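Fusolin (Unidentified entomopoxvirus, PDB 4YN2) forms the crystalline spindles that enhance virulence of insect-infecting poxviruses and probably acts on chitin as a lytic polysaccharide mono-oxygenase. Local coordinates at residues A140-S145 and V210-L215; A35-V40 and Y60-D65. All coordinates share one frame; numbering follows the deposited sequence.

Contact 1: A140-S145 and V210-L215. With ZN (zinc ion), chain C; NAG (2-acetamido-2-deoxy-beta-D-glucopyranose), chain B.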
loop_
_atom_site.group_PDB
_atom_site.type_symbol
_atom_site.label_atom_id
_atom_site.label_comp_id
_atom_site.label_asym_id
_atom_site.label_seq_id
_atom_site.Cartn_x
_atom_site.Cartn_y
_atom_site.Cartn_z
ATOM N N ALA A 140 5.228 -12.358 -17.037
ATOM C CA ALA A 140 4.746 -13.341 -18.015
ATOM C C ALA A 140 3.328 -12.953 -18.461
ATOM O O ALA A 140 2.561 -12.428 -17.656
ATOM C CB ALA A 140 4.744 -14.731 -17.412
ATOM N N VAL A 141 2.992 -13.184 -19.729
ATOM C CA VAL A 141 1.664 -12.877 -20.260
ATOM C C VAL A 141 0.764 -14.072 -19.971
ATOM O O VAL A 141 0.945 -15.118 -20.591
ATOM C CB VAL A 141 1.737 -12.559 -21.775
ATOM C CG1 VAL A 141 0.349 -12.380 -22.387
ATOM C CG2 VAL A 141 2.610 -11.332 -22.021
ATOM N N HIS A 142 -0.186 -13.926 -19.030
ATOM C CA HIS A 142 -1.146 -14.980 -18.680
ATOM C C HIS A 142 -2.538 -14.572 -19.080
ATOM O O HIS A 142 -3.113 -13.666 -18.486
ATOM C CB HIS A 142 -1.146 -15.291 -17.173
ATOM C CG HIS A 142 0.168 -15.688 -16.601
ATOM N ND1 HIS A 142 1.037 -16.520 -17.277
ATOM C CD2 HIS A 142 0.680 -15.417 -15.380
ATOM C CE1 HIS A 142 2.080 -16.665 -16.478
ATOM N NE2 HIS A 142 1.889 -16.045 -15.311
ATOM N N GLU A 143 -3.073 -15.209 -20.112
ATOM C CA GLU A 143 -4.428 -14.979 -20.574
ATOM C C GLU A 143 -5.027 -16.337 -20.913
ATOM O O GLU A 143 -4.293 -17.200 -21.388
ATOM C CB GLU A 143 -4.453 -14.030 -21.773
ATOM C CG GLU A 143 -3.994 -12.624 -21.418
ATOM C CD GLU A 143 -4.078 -11.599 -22.532
ATOM O OE1 GLU A 143 -3.322 -10.601 -22.467
ATOM O OE2 GLU A 143 -4.855 -11.814 -23.490
ATOM N N PRO A 144 -6.314 -16.592 -20.624
ATOM C CA PRO A 144 -7.310 -15.666 -20.075
ATOM C C PRO A 144 -7.079 -15.344 -18.589
ATOM O O PRO A 144 -6.652 -16.193 -17.804
ATOM C CB PRO A 144 -8.625 -16.413 -20.307
ATOM C CG PRO A 144 -8.244 -17.853 -20.246
ATOM C CD PRO A 144 -6.911 -17.905 -20.929
ATOM N N SER A 145 -7.366 -14.102 -18.219
ATOM C CA SER A 145 -7.252 -13.631 -16.845
ATOM C C SER A 145 -8.096 -12.378 -16.661
ATOM O O SER A 145 -8.520 -11.773 -17.638
ATOM C CB SER A 145 -5.790 -13.344 -16.506
ATOM O OG SER A 145 -5.291 -12.289 -17.311
ATOM N N VAL A 210 -5.097 -5.476 -5.186
ATOM C CA VAL A 210 -5.222 -5.823 -6.598
ATOM C C VAL A 210 -5.032 -7.308 -6.749
ATOM O O VAL A 210 -4.035 -7.854 -6.286
ATOM C CB VAL A 210 -4.209 -5.037 -7.475
ATOM C CG1 VAL A 210 -4.390 -5.380 -8.949
ATOM C CG2 VAL A 210 -4.334 -3.529 -7.255
ATOM N N ARG A 211 -5.971 -7.953 -7.411
ATOM C CA ARG A 211 -5.950 -9.382 -7.655
ATOM C C ARG A 211 -5.935 -9.634 -9.144
ATOM O O ARG A 211 -6.849 -9.195 -9.837
ATOM C CB ARG A 211 -7.165 -10.038 -7.019
ATOM C CG ARG A 211 -7.301 -11.524 -7.286
ATOM C CD ARG A 211 -8.639 -12.012 -6.793
ATOM N NE ARG A 211 -8.787 -13.443 -7.025
ATOM C CZ ARG A 211 -9.936 -14.099 -7.115
ATOM N NH1 ARG A 211 -11.090 -13.456 -6.988
ATOM N NH2 ARG A 211 -9.943 -15.410 -7.328
ATOM N N TRP A 212 -4.913 -10.336 -9.630
ATOM C CA TRP A 212 -4.824 -10.756 -11.025
ATOM C C TRP A 212 -5.079 -12.248 -11.031
ATOM O O TRP A 212 -4.235 -13.011 -10.579
ATOM C CB TRP A 212 -3.465 -10.405 -11.609
ATOM C CG TRP A 212 -3.337 -10.716 -13.067
ATOM C CD1 TRP A 212 -4.334 -10.756 -13.998
ATOM C CD2 TRP A 212 -2.143 -11.096 -13.745
ATOM N NE1 TRP A 212 -3.815 -11.051 -15.229
ATOM C CE2 TRP A 212 -2.468 -11.255 -15.109
ATOM C CE3 TRP A 212 -0.816 -11.283 -13.341
ATOM C CZ2 TRP A 212 -1.517 -11.581 -16.068
ATOM C CZ3 TRP A 212 0.124 -11.630 -14.291
ATOM C CH2 TRP A 212 -0.225 -11.770 -15.637
ATOM N N GLN A 213 -6.248 -12.655 -11.482
ATOM C CA GLN A 213 -6.672 -14.043 -11.444
ATOM C C GLN A 213 -6.682 -14.692 -12.811
ATOM O O GLN A 213 -7.381 -14.220 -13.698
ATOM C CB GLN A 213 -8.077 -14.096 -10.851
ATOM C CG GLN A 213 -8.681 -15.502 -10.724
ATOM C CD GLN A 213 -7.829 -16.424 -9.901
ATOM O OE1 GLN A 213 -7.497 -16.132 -8.750
ATOM N NE2 GLN A 213 -7.496 -17.584 -10.426
ATOM N N ARG A 214 -5.974 -15.812 -12.960
ATOM C CA ARG A 214 -6.020 -16.583 -14.196
ATOM C C ARG A 214 -7.283 -17.425 -14.236
ATOM O O ARG A 214 -7.657 -17.993 -13.210
ATOM C CB ARG A 214 -4.817 -17.520 -14.320
ATOM C CG ARG A 214 -3.492 -16.822 -14.496
ATOM C CD ARG A 214 -2.308 -17.788 -14.537
ATOM N NE ARG A 214 -2.407 -18.785 -15.618
ATOM C CZ ARG A 214 -1.387 -19.330 -16.281
ATOM N NH1 ARG A 214 -0.138 -18.966 -16.015
ATOM N NH2 ARG A 214 -1.612 -20.226 -17.235
ATOM N N LEU A 215 -7.912 -17.535 -15.416
ATOM C CA LEU A 215 -9.100 -18.363 -15.603
ATOM C C LEU A 215 -8.684 -19.692 -16.219
ATOM O O LEU A 215 -8.790 -19.882 -17.428
ATOM C CB LEU A 215 -10.153 -17.680 -16.481
ATOM C CG LEU A 215 -10.542 -16.244 -16.102
ATOM C CD1 LEU A 215 -10.177 -15.335 -17.170
ATOM C CD2 LEU A 215 -12.017 -16.095 -15.906
HETATM ZN ZN ZN C . 2.955 -16.177 -13.722
HETATM C C1 NAG B . -17.802 -15.236 -12.607
HETATM C C2 NAG B . -17.427 -16.533 -13.321
HETATM C C3 NAG B . -18.664 -17.425 -13.409
HETATM C C4 NAG B . -19.290 -17.614 -12.030
HETATM C C5 NAG B . -19.590 -16.255 -11.406
HETATM C C6 NAG B . -20.142 -16.326 -10.001
HETATM C C7 NAG B . -15.662 -16.501 -15.052
HETATM C C8 NAG B . -15.357 -16.205 -16.492
HETATM N N2 NAG B . -16.919 -16.239 -14.652
HETATM O O3 NAG B . -18.269 -18.683 -13.946
HETATM O O4 NAG B . -20.511 -18.331 -12.156
HETATM O O5 NAG B . -18.378 -15.493 -11.334
HETATM O O6 NAG B . -19.157 -16.742 -9.062
HETATM O O7 NAG B . -14.814 -16.958 -14.292
HETATM O O HOH W 1 -4.722 -18.415 -18.011
#
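Two groups grip Ser145 OG: it receives the indole N-H of Trp212, NE1 to OG 2.8 Å, and gives its own proton to the carbonyl of His142, OG to O 2.8 Å. The hydroxyl stands between the backbone N and the carbonyl carbon of its own residue (chi1 64°), which turns it to both partners. It meets the indole at the edge, somewhat tilted from the ring plane, and it meets the His142 oxygen within the carbonyl plane. The far corner of the same indole, CH2, lies 3.8 Å from His142 CD2; the two rings are nearly parallel but slid apart, with little overlap. Arg214 reaches over one face of the imidazole, its chain bent at chi3 (59°), and NH1 sits 3.0 Å from ND1. Both are donors, so this is packing rather than a bond; the arginine's salt bridge, through NE, goes to Asp216. On the opposite face of the ring lies the carbonyl oxygen of Ala140. Further along, past the cis peptide before Pro144, Leu215 N donates to Pro144 O at 3.0 Å, almost straight. Leu215 CD2 faces the N-acetylglucosamine, 3.3 Å from its O7. His142 NE2 binds the zinc ion at 1.9 Å; two further ligand atoms are the amino-terminal N of His1 and, probably, a nitrogen of its side chain. This three-nitrogen arrangement is the histidine brace of lytic polysaccharide mono-oxygenases, where copper is the usual metal.

Contact 2: A35-V40 and Y60-D65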
loop_
_atom_site.group_PDB
_atom_site.type_symbol
_atom_site.label_atom_id
_atom_site.label_comp_id
_atom_site.label_asym_id
_atom_site.label_seq_id
_atom_site.Cartn_x
_atom_site.Cartn_y
_atom_site.Cartn_z
ATOM N N ALA A 35 11.268 -3.599 8.981
ATOM C CA ALA A 35 10.515 -4.379 9.966
ATOM C C ALA A 35 9.952 -5.669 9.326
ATOM O O ALA A 35 10.000 -6.711 9.961
ATOM C CB ALA A 35 9.387 -3.545 10.567
ATOM N N ALA A 36 9.501 -5.617 8.059
ATOM C CA ALA A 36 8.970 -6.815 7.373
ATOM C C ALA A 36 10.046 -7.868 7.198
ATOM O O ALA A 36 9.801 -9.054 7.430
ATOM C CB ALA A 36 8.390 -6.451 6.033
ATOM N N TYR A 37 11.245 -7.430 6.816
ATOM C CA TYR A 37 12.381 -8.337 6.679
ATOM C C TYR A 37 12.703 -8.961 8.040
ATOM O O TYR A 37 12.781 -10.185 8.165
ATOM C CB TYR A 37 13.593 -7.566 6.135
ATOM C CG TYR A 37 14.805 -8.425 5.871
ATOM C CD1 TYR A 37 15.696 -8.740 6.891
ATOM C CD2 TYR A 37 15.096 -8.880 4.590
ATOM C CE1 TYR A 37 16.801 -9.558 6.659
ATOM C CE2 TYR A 37 16.202 -9.689 4.343
ATOM C CZ TYR A 37 17.069 -10.002 5.373
ATOM O OH TYR A 37 18.177 -10.767 5.101
ATOM N N GLN A 38 12.849 -8.110 9.059
ATOM C CA GLN A 38 13.249 -8.548 10.391
ATOM C C GLN A 38 12.182 -9.391 11.083
ATOM O O GLN A 38 12.545 -10.281 11.845
ATOM C CB GLN A 38 13.694 -7.359 11.245
ATOM C CG GLN A 38 15.008 -6.799 10.668
ATOM C CD GLN A 38 15.525 -5.552 11.329
ATOM O OE1 GLN A 38 14.835 -4.907 12.109
ATOM N NE2 GLN A 38 16.762 -5.169 11.006
ATOM N N TYR A 39 10.899 -9.187 10.770
ATOM C CA TYR A 39 9.796 -10.004 11.284
ATOM C C TYR A 39 9.945 -11.484 10.852
ATOM O O TYR A 39 9.873 -12.387 11.682
ATOM C CB TYR A 39 8.473 -9.444 10.740
ATOM C CG TYR A 39 7.247 -10.198 11.186
ATOM C CD1 TYR A 39 6.554 -9.818 12.327
ATOM C CD2 TYR A 39 6.740 -11.247 10.434
ATOM C CE1 TYR A 39 5.400 -10.482 12.727
ATOM C CE2 TYR A 39 5.589 -11.925 10.826
ATOM C CZ TYR A 39 4.922 -11.540 11.976
ATOM O OH TYR A 39 3.779 -12.199 12.346
ATOM N N VAL A 40 10.133 -11.719 9.552
ATOM C CA VAL A 40 10.294 -13.077 9.009
ATOM C C VAL A 40 11.648 -13.663 9.477
ATOM O O VAL A 40 11.709 -14.838 9.838
ATOM C CB VAL A 40 10.160 -13.103 7.466
ATOM C CG1 VAL A 40 10.527 -14.479 6.900
ATOM C CG2 VAL A 40 8.742 -12.728 7.054
ATOM N N TYR A 60 13.804 -14.294 0.618
ATOM C CA TYR A 60 12.802 -14.887 -0.270
ATOM C C TYR A 60 11.554 -14.013 -0.332
ATOM O O TYR A 60 10.969 -13.850 -1.396
ATOM C CB TYR A 60 12.464 -16.307 0.223
ATOM C CG TYR A 60 11.439 -17.049 -0.592
ATOM C CD1 TYR A 60 10.081 -16.907 -0.332
ATOM C CD2 TYR A 60 11.822 -17.945 -1.582
ATOM C CE1 TYR A 60 9.134 -17.610 -1.059
ATOM C CE2 TYR A 60 10.883 -18.682 -2.293
ATOM C CZ TYR A 60 9.538 -18.533 -2.010
ATOM O OH TYR A 60 8.613 -19.215 -2.762
ATOM N N GLU A 61 11.161 -13.430 0.817
ATOM C CA GLU A 61 9.997 -12.561 0.916
ATOM C C GLU A 61 10.084 -11.396 -0.078
ATOM O O GLU A 61 9.081 -11.068 -0.721
ATOM C CB GLU A 61 9.873 -12.051 2.365
ATOM C CG GLU A 61 8.863 -10.955 2.595
ATOM C CD GLU A 61 8.690 -10.675 4.069
ATOM O OE1 GLU A 61 9.680 -10.297 4.736
ATOM O OE2 GLU A 61 7.563 -10.863 4.567
ATOM N N PHE A 62 11.279 -10.803 -0.255
ATOM C CA PHE A 62 11.433 -9.708 -1.207
ATOM C C PHE A 62 11.896 -10.163 -2.578
ATOM O O PHE A 62 11.533 -9.503 -3.543
ATOM C CB PHE A 62 12.374 -8.647 -0.662
ATOM C CG PHE A 62 11.912 -7.950 0.603
ATOM C CD1 PHE A 62 10.567 -7.949 0.976
ATOM C CD2 PHE A 62 12.787 -7.163 1.336
ATOM C CE1 PHE A 62 10.154 -7.319 2.150
ATOM C CE2 PHE A 62 12.364 -6.513 2.495
ATOM C CZ PHE A 62 11.059 -6.622 2.909
ATOM N N GLN A 63 12.633 -11.277 -2.697
ATOM C CA GLN A 63 13.059 -11.777 -4.003
ATOM C C GLN A 63 11.846 -12.207 -4.820
ATOM O O GLN A 63 11.824 -12.001 -6.026
ATOM C CB GLN A 63 14.040 -12.961 -3.857
ATOM C CG GLN A 63 14.484 -13.568 -5.210
ATOM C CD GLN A 63 15.310 -14.815 -5.084
ATOM O OE1 GLN A 63 15.713 -15.217 -3.998
ATOM N NE2 GLN A 63 15.527 -15.490 -6.206
ATOM N N GLN A 64 10.843 -12.802 -4.166
ATOM C CA GLN A 64 9.638 -13.273 -4.833
ATOM C C GLN A 64 8.567 -12.181 -4.934
ATOM O O GLN A 64 7.393 -12.496 -4.838
ATOM C CB GLN A 64 9.076 -14.485 -4.082
ATOM C CG GLN A 64 10.022 -15.659 -3.969
ATOM C CD GLN A 64 10.440 -16.174 -5.309
ATOM O OE1 GLN A 64 11.549 -15.923 -5.758
ATOM N NE2 GLN A 64 9.543 -16.858 -5.995
ATOM N N ASP A 65 8.953 -10.937 -5.249
ATOM C CA ASP A 65 8.028 -9.795 -5.380
ATOM C C ASP A 65 7.018 -9.979 -6.518
ATOM O O ASP A 65 5.886 -9.488 -6.407
ATOM C CB ASP A 65 8.798 -8.477 -5.561
ATOM C CG ASP A 65 9.816 -8.403 -6.700
ATOM O OD1 ASP A 65 9.919 -9.380 -7.480
ATOM O OD2 ASP A 65 10.504 -7.361 -6.810
#
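Glu61 reaches from its helix toward 35-40, with CG anti to the backbone N (chi1 170°) and the chain extended beyond it. CB and CG carry the chain across, with no close partner in 35-40, and the carboxylate carbon CD arrives 3.6 Å from Val40 CG2. Of the two oxygens, OE2 lies 3.3 Å from that same methyl, while OE1 comes to 3.0 Å from the carbonyl oxygen of Ala36. Both are acceptors, so the approach is probably unfavourable unless a proton lies between them; it does not count as a hydrogen bond. OE2 has weak hydrogen bonds from the backbone N atoms of Gly108 and Val109. Beside the glutamate, Phe62 offers the rim of its ring: Ala36 CB is near the ring plane, 4.1 Å from CZ, and Phe62 CE2 is 4.0 Å from Tyr37 CB. Phe62 CE2 in turn lies at the edge of the tyrosine ring. The phenol is held by its own bond, Tyr37 OH to Thr23 O, and Phe62 meets Phe19 edge-to-face. The contact thus joins helix 31-48 to the end of helix 51-63, which follows it in the chain; Tyr37 and Val40 also lean on Ile55, Ala57, Ala58 and Gln59 of that second helix.

Overall arrangement
Contact 2 is buried between two helices, and all five of its touching residues are covered; contact 1 is only partly buried, with Pro144, one of its touching residues, exposed. Their elements differ throughout: 140-145 is a loop running into a strand of the mixed sheet and meets strand 206-214, whereas 35-40 lies on one helix and 60-65 runs off the end of the next, earlier in the chain. The chemistry follows. Contact 1 is bound by hydrogen bonds and carries a metal ligand and a glycan neighbour, while contact 2 rests on apolar side chains beside one buried carboxylate. Their centres are 24 Å apart and their nearest atoms about 10 Å, so they do not touch.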